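Local coordinates for protein Thiosulfate:glutathione sulfurtransferase (PDB 3D1P) that transfers sulfane sulfur from thiosulfate to glutathione in mitochondria, yielding S-sulfanylglutathione and sulfite as part of hydrogen sulfide metabolism, at residues F27-K31 with D128-H132; S60-P64 with I83-P88; V63-S67 with R103-A107; I95-G101 with L121-N127. The contacts are given in a common frame with arbitrary orientation. Residues are numbered along the deposited sequence.

Contact 1 of 4, residues F27-K31 with D128-H132; sequences FEDMK and DWVSH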
# COMPACT_ATOMS: atom_id res chain seq x y z
N PHE A 27 -0.90 -14.08 0.80
CA PHE A 27 -2.12 -13.95 0.00
C PHE A 27 -3.38 -14.20 0.84
O PHE A 27 -4.32 -13.42 0.80
CB PHE A 27 -2.10 -14.93 -1.17
CG PHE A 27 -3.37 -14.86 -1.96
CD1 PHE A 27 -3.70 -13.74 -2.71
CD2 PHE A 27 -4.28 -15.93 -1.96
CE1 PHE A 27 -4.88 -13.66 -3.40
CE2 PHE A 27 -5.45 -15.86 -2.67
CZ PHE A 27 -5.75 -14.72 -3.41
N GLU A 28 -3.42 -15.32 1.57
CA GLU A 28 -4.60 -15.62 2.34
C GLU A 28 -4.86 -14.57 3.41
O GLU A 28 -6.02 -14.19 3.67
CB GLU A 28 -4.51 -17.02 2.94
CG GLU A 28 -4.71 -18.08 1.90
CD GLU A 28 -6.19 -18.21 1.40
OE1 GLU A 28 -7.04 -18.07 2.25
OE2 GLU A 28 -6.36 -18.52 0.21
N ASP A 29 -3.79 -14.06 4.03
CA ASP A 29 -3.96 -12.98 4.98
C ASP A 29 -4.58 -11.73 4.32
O ASP A 29 -5.46 -11.09 4.91
CB ASP A 29 -2.61 -12.57 5.55
CG ASP A 29 -1.93 -13.59 6.46
OD1 ASP A 29 -2.64 -14.43 7.07
OD2 ASP A 29 -0.67 -13.52 6.53
N MSE A 30 -4.09 -11.41 3.11
CA MSE A 30 -4.61 -10.25 2.40
C MSE A 30 -6.05 -10.42 1.98
O MSE A 30 -6.83 -9.48 2.04
CB MSE A 30 -3.72 -9.91 1.21
CG MSE A 30 -2.36 -9.39 1.59
SE MSE A 30 -2.38 -7.76 2.62
CE MSE A 30 -3.02 -6.65 1.28
N LYS A 31 -6.41 -11.59 1.48
CA LYS A 31 -7.78 -11.85 1.11
C LYS A 31 -8.69 -11.49 2.29
O LYS A 31 -9.73 -10.83 2.14
CB LYS A 31 -7.96 -13.33 0.79
CG LYS A 31 -7.94 -13.66 -0.63
CD LYS A 31 -8.73 -14.95 -0.92
CE LYS A 31 -8.21 -16.10 -0.11
NZ LYS A 31 -8.60 -17.45 -0.69
N ASP A 128 1.95 -11.56 -6.46
CA ASP A 128 1.36 -12.60 -5.64
C ASP A 128 -0.16 -12.59 -5.74
O ASP A 128 -0.81 -13.64 -5.90
CB ASP A 128 1.84 -12.43 -4.21
CG ASP A 128 1.26 -13.46 -3.25
OD1 ASP A 128 2.00 -14.41 -2.90
OD2 ASP A 128 0.11 -13.28 -2.83
N TRP A 129 -0.75 -11.40 -5.68
CA TRP A 129 -2.20 -11.27 -5.71
C TRP A 129 -2.74 -11.89 -7.00
O TRP A 129 -3.65 -12.74 -6.98
CB TRP A 129 -2.57 -9.80 -5.59
CG TRP A 129 -4.05 -9.53 -5.50
CD1 TRP A 129 -4.84 -9.00 -6.47
CD2 TRP A 129 -4.89 -9.68 -4.33
NE1 TRP A 129 -6.12 -8.81 -5.99
CE2 TRP A 129 -6.17 -9.22 -4.69
CE3 TRP A 129 -4.67 -10.13 -3.01
CZ2 TRP A 129 -7.25 -9.25 -3.78
CZ3 TRP A 129 -5.73 -10.17 -2.13
CH2 TRP A 129 -7.00 -9.72 -2.53
N VAL A 130 -2.19 -11.48 -8.13
CA VAL A 130 -2.65 -11.97 -9.42
C VAL A 130 -2.29 -13.45 -9.59
O VAL A 130 -3.08 -14.23 -10.14
CB VAL A 130 -2.12 -11.10 -10.55
CG1 VAL A 130 -2.37 -11.71 -11.94
CG2 VAL A 130 -2.72 -9.71 -10.43
N SER A 131 -1.13 -13.90 -9.14
CA SER A 131 -0.76 -15.30 -9.25
C SER A 131 -1.80 -16.21 -8.62
O SER A 131 -2.03 -17.32 -9.10
CB SER A 131 0.59 -15.57 -8.56
OG SER A 131 1.68 -15.05 -9.32
N HIS A 132 -2.37 -15.77 -7.50
CA HIS A 132 -3.34 -16.55 -6.75
C HIS A 132 -4.78 -16.26 -7.15
O HIS A 132 -5.69 -16.82 -6.55
CB HIS A 132 -3.18 -16.30 -5.25
CG HIS A 132 -1.90 -16.78 -4.68
ND1 HIS A 132 -0.78 -16.02 -4.62
CD2 HIS A 132 -1.56 -17.95 -4.08
CE1 HIS A 132 0.20 -16.69 -4.05
NE2 HIS A 132 -0.24 -17.88 -3.74
O HOH W 1 1.52 -15.34 -0.39
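Phe27, in the first turn of its helix, has the largest area covered in this contact. With chi1 near 180° its ring enters between two partners. It forms an offset stack with His132, centroids 4.6 Å apart and planes at 12°, and in an offset edge-to-face pair turns its edge to the face of Trp129, with Phe27 CE1 3.6 Å from Trp129 CE3. The histidine is held in place within its own segment, its ND1 donating to Asp128 O at 2.7 Å. A water joins Phe27 N (3.0 Å) to Asp128 OD1 (2.7 Å), while OD2 of the same aspartate is bonded to Tyr122. Glu28 faces outward and forms a salt bridge along the helix, its OE2 2.6 Å from Lys31 NZ. Selenomethionine Met30 sets CB 3.9 Å from Trp129 CZ3, and the Lys31 backbone N lies at the edge of the indole. The aromatic cluster thus joins the start of helix 27-36 to the end of helix 125-131, with Tyr122 packed against Met30 and Trp129.

Contact 2 of 4, residues S60-P64 with I83-P88; sequences SINVP and IGIPKP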
# COMPACT_ATOMS: atom_id res chain seq x y z
N SER A 60 -7.87 0.17 -2.43
CA SER A 60 -6.50 0.58 -2.19
C SER A 60 -6.30 1.99 -2.69
O SER A 60 -7.09 2.51 -3.48
CB SER A 60 -5.54 -0.37 -2.87
OG SER A 60 -5.67 -0.35 -4.30
N ILE A 61 -5.20 2.59 -2.24
CA ILE A 61 -4.73 3.86 -2.75
C ILE A 61 -3.45 3.64 -3.54
O ILE A 61 -2.74 2.66 -3.35
CB ILE A 61 -4.53 4.91 -1.64
CG1 ILE A 61 -3.37 4.55 -0.68
CG2 ILE A 61 -5.86 5.12 -0.91
CD1 ILE A 61 -3.04 5.65 0.31
N ASN A 62 -3.17 4.57 -4.45
CA ASN A 62 -1.95 4.51 -5.26
C ASN A 62 -1.07 5.69 -4.88
O ASN A 62 -1.43 6.84 -5.03
CB ASN A 62 -2.32 4.58 -6.73
CG ASN A 62 -1.13 4.42 -7.68
OD1 ASN A 62 -1.11 5.00 -8.78
ND2 ASN A 62 -0.17 3.58 -7.34
N VAL A 63 0.13 5.37 -4.36
CA VAL A 63 1.11 6.39 -3.96
C VAL A 63 2.44 5.99 -4.61
O VAL A 63 3.26 5.31 -3.99
CB VAL A 63 1.24 6.55 -2.45
CG1 VAL A 63 2.15 7.74 -2.15
CG2 VAL A 63 -0.14 6.74 -1.80
N PRO A 64 2.62 6.32 -5.88
CA PRO A 64 3.73 5.75 -6.64
C PRO A 64 5.11 6.02 -6.04
O PRO A 64 5.49 7.17 -5.80
CB PRO A 64 3.60 6.44 -8.01
CG PRO A 64 2.11 6.75 -8.13
CD PRO A 64 1.71 7.13 -6.73
N ILE A 83 0.41 14.14 -4.84
CA ILE A 83 -0.16 12.83 -5.12
C ILE A 83 -1.59 12.91 -5.62
O ILE A 83 -2.01 12.05 -6.35
CB ILE A 83 -0.09 11.93 -3.85
CG1 ILE A 83 1.31 11.96 -3.26
CG2 ILE A 83 -0.52 10.49 -4.14
CD1 ILE A 83 2.43 11.50 -4.17
N GLY A 84 -2.32 13.94 -5.22
CA GLY A 84 -3.70 14.12 -5.65
C GLY A 84 -4.77 13.48 -4.81
O GLY A 84 -5.93 13.54 -5.19
N ILE A 85 -4.37 12.86 -3.69
CA ILE A 85 -5.27 12.27 -2.73
C ILE A 85 -4.79 12.70 -1.35
O ILE A 85 -3.66 13.12 -1.18
CB ILE A 85 -5.30 10.74 -2.85
CG1 ILE A 85 -3.93 10.13 -2.53
CG2 ILE A 85 -5.84 10.36 -4.20
CD1 ILE A 85 -3.96 8.59 -2.44
N PRO A 86 -5.64 12.58 -0.33
CA PRO A 86 -5.24 12.98 1.02
C PRO A 86 -4.17 12.07 1.58
O PRO A 86 -4.12 10.86 1.31
CB PRO A 86 -6.54 12.85 1.85
CG PRO A 86 -7.61 12.96 0.83
CD PRO A 86 -7.06 12.24 -0.37
N LYS A 87 -3.33 12.66 2.41
CA LYS A 87 -2.31 11.89 3.10
C LYS A 87 -2.97 10.93 4.09
O LYS A 87 -3.82 11.33 4.87
CB LYS A 87 -1.39 12.83 3.86
CG LYS A 87 -0.21 12.12 4.48
CD LYS A 87 0.76 13.07 5.18
CE LYS A 87 1.94 12.35 5.82
NZ LYS A 87 2.76 13.25 6.66
N PRO A 88 -2.60 9.65 4.04
CA PRO A 88 -3.24 8.71 4.96
C PRO A 88 -3.06 9.09 6.41
O PRO A 88 -2.00 9.57 6.83
CB PRO A 88 -2.53 7.38 4.64
CG PRO A 88 -2.18 7.52 3.21
CD PRO A 88 -1.76 8.95 3.07
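This is an apolar contact between an edge strand and a connecting loop in the alpha/beta rhodanese fold, close to the surface. Strand 61-62 is the outermost strand on its side of the parallel sheet. It takes its backbone hydrogen bonds from strand 41-45, through Leu43 and Asp45, and its other flank is covered by the loop that leaves helix 76-83 and leads to strand 93-97. That edge is covered without backbone pairing: the nearest CA atoms, those of Val63 and Ile83, are 6.7 Å apart, and Asn62 O meets the methyls Ile83 CG2 (3.9 Å) and Ile85 CD1 (4.0 Å). Gly84 ends the helix with a positive phi of 89°, a conformation in which a CB would collide with the preceding carbonyl, and the chain then turns so that Ile85 and Pro88 point toward the strand. Ile83 and Ile85 both approach Val63, with Val63 CG1 4.3 Å from Ile83 CD1 and Val63 CG2 4.3 Å from Ile85 CD1. Phe79 of helix 76-83 packs on Val63, Ile85 and Pro88, continuing the apolar patch. Ile61 makes the tightest contacts: its CB lies 3.8 Å from Ile85 CD1, and its CD1 reaches Pro88 CG at 3.6 Å.

Contact 3 of 4, residues V63-S67 with R103-A107; sequences VPYRS and RGGEA
Tyr65 and Arg103 bury the most surface here, and the contact is best built around them. Val63 and Pro64 are extended, with phi/psi of -130/82° and -58/129°; from Tyr65 to Ser67 the chain takes helical angles without regular helical bonds. The partner, 103-107, is regular helix, with Ala107 N bonded to Arg103 O at 2.9 Å. The register is set by Tyr65 and Arg103, whose CA atoms are 6.3 Å apart. Tyr65, chi1 t and chi2 73°, lays its ring along the helix surface. Glu106 CB sits over one face, 3.8 Å from the ring centroid and 30° off the normal, in a CH-pi contact, and its closest ring atom is Tyr65 CZ at 3.4 Å. Ala107 CB lies 3.9 Å from Tyr65 CD1, and Arg103 CB 4.0 Å from Tyr65 CD2. Arg103, with chi1 to chi3 m, t, m, runs back over the loop: its CD comes within 3.9 Å of Arg66 CG, and a water accepts from both Arg103 NH1 (2.9 Å) and Arg66 N (3.0 Å). The guanidinium also forms a salt bridge with Glu51. The nearest side-chain atoms of Arg103 and Cys98, the persulfide-forming cysteine, are about 4 Å apart. The contact therefore lies beside the active site of a rhodanese domain, where the helix that follows the catalytic loop meets a loop from the edge of the sheet.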
# COMPACT_ATOMS: atom_id res chain seq x y z
N VAL A 63 0.13 5.37 -4.36
CA VAL A 63 1.11 6.39 -3.96
C VAL A 63 2.44 5.99 -4.61
O VAL A 63 3.26 5.31 -3.99
CB VAL A 63 1.24 6.55 -2.45
CG1 VAL A 63 2.15 7.74 -2.15
CG2 VAL A 63 -0.14 6.74 -1.80
N PRO A 64 2.62 6.32 -5.88
CA PRO A 64 3.73 5.75 -6.64
C PRO A 64 5.11 6.02 -6.04
O PRO A 64 5.49 7.17 -5.80
CB PRO A 64 3.60 6.44 -8.01
CG PRO A 64 2.11 6.75 -8.13
CD PRO A 64 1.71 7.13 -6.73
N TYR A 65 5.91 4.95 -5.87
CA TYR A 65 7.21 5.09 -5.27
C TYR A 65 8.25 5.65 -6.24
O TYR A 65 8.98 6.56 -5.90
CB TYR A 65 7.69 3.78 -4.65
CG TYR A 65 9.01 3.96 -3.96
CD1 TYR A 65 9.09 4.63 -2.76
CD2 TYR A 65 10.19 3.48 -4.52
CE1 TYR A 65 10.33 4.87 -2.13
CE2 TYR A 65 11.39 3.72 -3.91
CZ TYR A 65 11.45 4.41 -2.72
OH TYR A 65 12.68 4.63 -2.13
N ARG A 66 8.29 5.11 -7.45
CA ARG A 66 9.26 5.53 -8.45
C ARG A 66 9.17 7.03 -8.76
O ARG A 66 10.18 7.72 -8.83
CB ARG A 66 9.10 4.72 -9.74
CG ARG A 66 9.88 3.42 -9.76
CD ARG A 66 9.57 2.61 -11.01
NE ARG A 66 10.14 3.23 -12.21
CZ ARG A 66 11.44 3.21 -12.52
NH1 ARG A 66 12.30 2.60 -11.72
NH2 ARG A 66 11.87 3.79 -13.63
N SER A 67 7.94 7.51 -8.94
CA SER A 67 7.71 8.90 -9.28
C SER A 67 7.47 9.82 -8.09
O SER A 67 7.55 11.03 -8.26
CB SER A 67 6.64 9.02 -10.34
OG SER A 67 5.46 8.40 -9.92
N ARG A 103 9.78 -2.01 -4.16
CA ARG A 103 9.33 -0.65 -3.96
C ARG A 103 8.41 -0.55 -2.74
O ARG A 103 8.47 0.43 -2.00
CB ARG A 103 8.62 -0.12 -5.20
CG ARG A 103 9.55 -0.01 -6.41
CD ARG A 103 8.76 0.27 -7.66
NE ARG A 103 8.00 -0.89 -8.09
CZ ARG A 103 7.10 -0.92 -9.06
NH1 ARG A 103 6.66 0.21 -9.59
NH2 ARG A 103 6.61 -2.07 -9.50
N GLY A 104 7.54 -1.55 -2.54
CA GLY A 104 6.73 -1.57 -1.34
C GLY A 104 7.57 -1.51 -0.06
O GLY A 104 7.25 -0.78 0.87
N GLY A 105 8.65 -2.27 -0.03
CA GLY A 105 9.51 -2.27 1.12
C GLY A 105 10.18 -0.92 1.34
O GLY A 105 10.32 -0.44 2.48
N GLU A 106 10.60 -0.28 0.25
CA GLU A 106 11.23 1.05 0.32
C GLU A 106 10.24 2.08 0.85
O GLU A 106 10.58 2.94 1.68
CB GLU A 106 11.73 1.51 -1.05
CG GLU A 106 12.95 0.75 -1.54
CD GLU A 106 14.10 0.76 -0.50
OE1 GLU A 106 14.46 1.84 -0.02
OE2 GLU A 106 14.60 -0.32 -0.11
N ALA A 107 9.03 2.05 0.32
CA ALA A 107 8.01 3.00 0.75
C ALA A 107 7.64 2.81 2.21
O ALA A 107 7.44 3.79 2.95
CB ALA A 107 6.78 2.89 -0.15
O HOH W 2 6.62 2.88 -8.47

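Contact 4 of 4, residues I95-G101 with L121-N127; sequences IFYCASG and LYPGSMN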
# COMPACT_ATOMS: atom_id res chain seq x y z
N ILE A 95 -0.55 -0.84 4.82
CA ILE A 95 0.02 -2.08 4.30
C ILE A 95 0.61 -1.77 2.93
O ILE A 95 -0.12 -1.41 2.02
CB ILE A 95 -1.02 -3.18 4.18
CG1 ILE A 95 -1.76 -3.39 5.49
CG2 ILE A 95 -0.34 -4.47 3.70
CD1 ILE A 95 -2.89 -4.45 5.41
N PHE A 96 1.93 -1.91 2.79
CA PHE A 96 2.63 -1.48 1.60
C PHE A 96 2.95 -2.64 0.66
O PHE A 96 3.37 -3.72 1.11
CB PHE A 96 3.97 -0.86 1.99
CG PHE A 96 3.81 0.46 2.66
CD1 PHE A 96 3.84 1.64 1.93
CD2 PHE A 96 3.58 0.53 4.04
CE1 PHE A 96 3.67 2.86 2.58
CE2 PHE A 96 3.39 1.76 4.66
CZ PHE A 96 3.41 2.90 3.92
N TYR A 97 2.83 -2.39 -0.64
CA TYR A 97 3.20 -3.39 -1.65
C TYR A 97 3.36 -2.68 -3.00
O TYR A 97 2.90 -1.56 -3.21
CB TYR A 97 2.16 -4.50 -1.74
CG TYR A 97 0.75 -4.02 -1.96
CD1 TYR A 97 0.24 -3.88 -3.25
CD2 TYR A 97 -0.09 -3.71 -0.91
CE1 TYR A 97 -1.03 -3.44 -3.47
CE2 TYR A 97 -1.38 -3.25 -1.11
CZ TYR A 97 -1.87 -3.12 -2.40
OH TYR A 97 -3.15 -2.70 -2.58
N CYS A 98 3.97 -3.42 -3.92
CA CYS A 98 4.13 -2.95 -5.30
C CYS A 98 3.75 -4.12 -6.24
O CYS A 98 2.64 -4.62 -6.15
CB CYS A 98 5.52 -2.31 -5.54
SG CYS A 98 6.91 -3.39 -5.19
N ALA A 99 4.68 -4.50 -7.14
CA ALA A 99 4.49 -5.65 -8.04
C ALA A 99 5.23 -6.85 -7.45
O ALA A 99 4.59 -7.84 -7.10
CB ALA A 99 4.97 -5.32 -9.44
N SER A 100 6.56 -6.75 -7.31
CA SER A 100 7.33 -7.85 -6.77
C SER A 100 7.82 -7.64 -5.34
O SER A 100 8.36 -8.57 -4.74
CB SER A 100 8.53 -8.20 -7.66
OG SER A 100 9.38 -7.15 -7.85
N GLY A 101 7.62 -6.45 -4.76
CA GLY A 101 7.87 -6.17 -3.37
C GLY A 101 8.93 -5.13 -3.06
O GLY A 101 8.91 -4.57 -1.97
N LEU A 121 3.71 -5.01 5.62
CA LEU A 121 4.05 -5.36 4.23
C LEU A 121 3.14 -6.46 3.73
O LEU A 121 2.78 -7.38 4.46
CB LEU A 121 5.46 -5.92 4.12
CG LEU A 121 6.59 -4.99 4.47
CD1 LEU A 121 7.92 -5.75 4.54
CD2 LEU A 121 6.69 -3.87 3.45
N TYR A 122 2.84 -6.37 2.44
CA TYR A 122 2.34 -7.51 1.65
C TYR A 122 3.50 -7.86 0.72
O TYR A 122 3.60 -7.35 -0.38
CB TYR A 122 1.09 -7.13 0.87
CG TYR A 122 0.57 -8.16 -0.08
CD1 TYR A 122 -0.23 -7.78 -1.14
CD2 TYR A 122 0.86 -9.52 0.04
CE1 TYR A 122 -0.80 -8.71 -1.98
CE2 TYR A 122 0.31 -10.47 -0.82
CZ TYR A 122 -0.52 -10.05 -1.85
OH TYR A 122 -1.10 -10.93 -2.71
N PRO A 123 4.46 -8.67 1.20
CA PRO A 123 5.70 -8.84 0.43
C PRO A 123 5.47 -9.38 -0.98
O PRO A 123 6.17 -9.00 -1.90
CB PRO A 123 6.54 -9.79 1.31
CG PRO A 123 5.81 -10.08 2.39
CD PRO A 123 4.53 -9.39 2.48
N GLY A 124 4.54 -10.32 -1.11
CA GLY A 124 4.28 -10.91 -2.39
C GLY A 124 3.73 -9.92 -3.41
O GLY A 124 3.92 -10.08 -4.62
N SER A 125 3.04 -8.90 -2.91
CA SER A 125 2.66 -7.76 -3.70
C SER A 125 1.68 -8.16 -4.82
O SER A 125 1.05 -9.21 -4.76
CB SER A 125 3.90 -7.00 -4.17
OG SER A 125 4.53 -6.33 -3.07
N MSE A 126 1.50 -7.27 -5.82
CA MSE A 126 0.47 -7.57 -6.81
C MSE A 126 0.82 -8.77 -7.67
O MSE A 126 -0.09 -9.42 -8.21
CB MSE A 126 0.15 -6.33 -7.65
CG MSE A 126 -0.58 -5.26 -6.87
SE MSE A 126 -2.31 -5.80 -6.18
CE MSE A 126 -3.17 -6.10 -7.88
N ASN A 127 2.10 -9.13 -7.80
CA ASN A 127 2.42 -10.35 -8.52
C ASN A 127 1.81 -11.54 -7.78
O ASN A 127 1.24 -12.44 -8.40
CB ASN A 127 3.94 -10.55 -8.64
CG ASN A 127 4.59 -9.60 -9.61
OD1 ASN A 127 3.97 -8.70 -10.19
ND2 ASN A 127 5.92 -9.78 -9.76
O HOH W 3 5.54 -5.22 0.05
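The end of strand 93-97 runs parallel to the end of strand 119-121, bridged at Phe96 and Leu121 with CA atoms 4.9 Å apart; Tyr122 N donates to Phe96 O at 3.0 Å. Beyond the sheet both chains bend but stay together: Met126 N bonds to Cys98 O and Asn127 N to Ala99 O, each at 2.9 Å, so the loop carrying the persulfide-forming Cys98 is tied to the first turn of helix 125-131. A type I turn, Tyr122 to Ser125, places Ser125 OG to accept from Cys98 N (3.1 Å) and donate to Tyr122 O (3.0 Å). Gly101, with phi 117°, passes so close that a CB would clash with Pro123 O. Among the side chains, Tyr122 presents its edge to the face of Tyr97 (centroids 5.7 Å apart), and selenomethionine Met126 adds a Met-aromatic contact, SE 3.8 Å from Tyr97 CE1. Around this pairing, strand 41-45 flanks strand 93-97, helix 102-112 covers Phe96, and helix 27-36 packs on Ile95 and Tyr122.

In the fold
Chemistry follows position here. Contact 4, at the end of the central strand, alone has direct hydrogen bonds between its segments and holds the catalytic loop; the other three rely on side-chain packing, helped by a bridging water in contacts 1 and 3. Contact 1 shares helix 125-131 with contact 4 and touches it through Asp128 and Tyr122; both are partly buried, but contact 1 is mainly aromatic. Contacts 2 and 3 are surface contacts whose segments overlap at Val63 and Pro64: contact 2 is largely aliphatic, contact 3 mixes an aromatic ring with charged side chains. Contact 3 meets contact 4 beside Cys98; contacts 1 and 2 lie on opposite sides of the chain's centre.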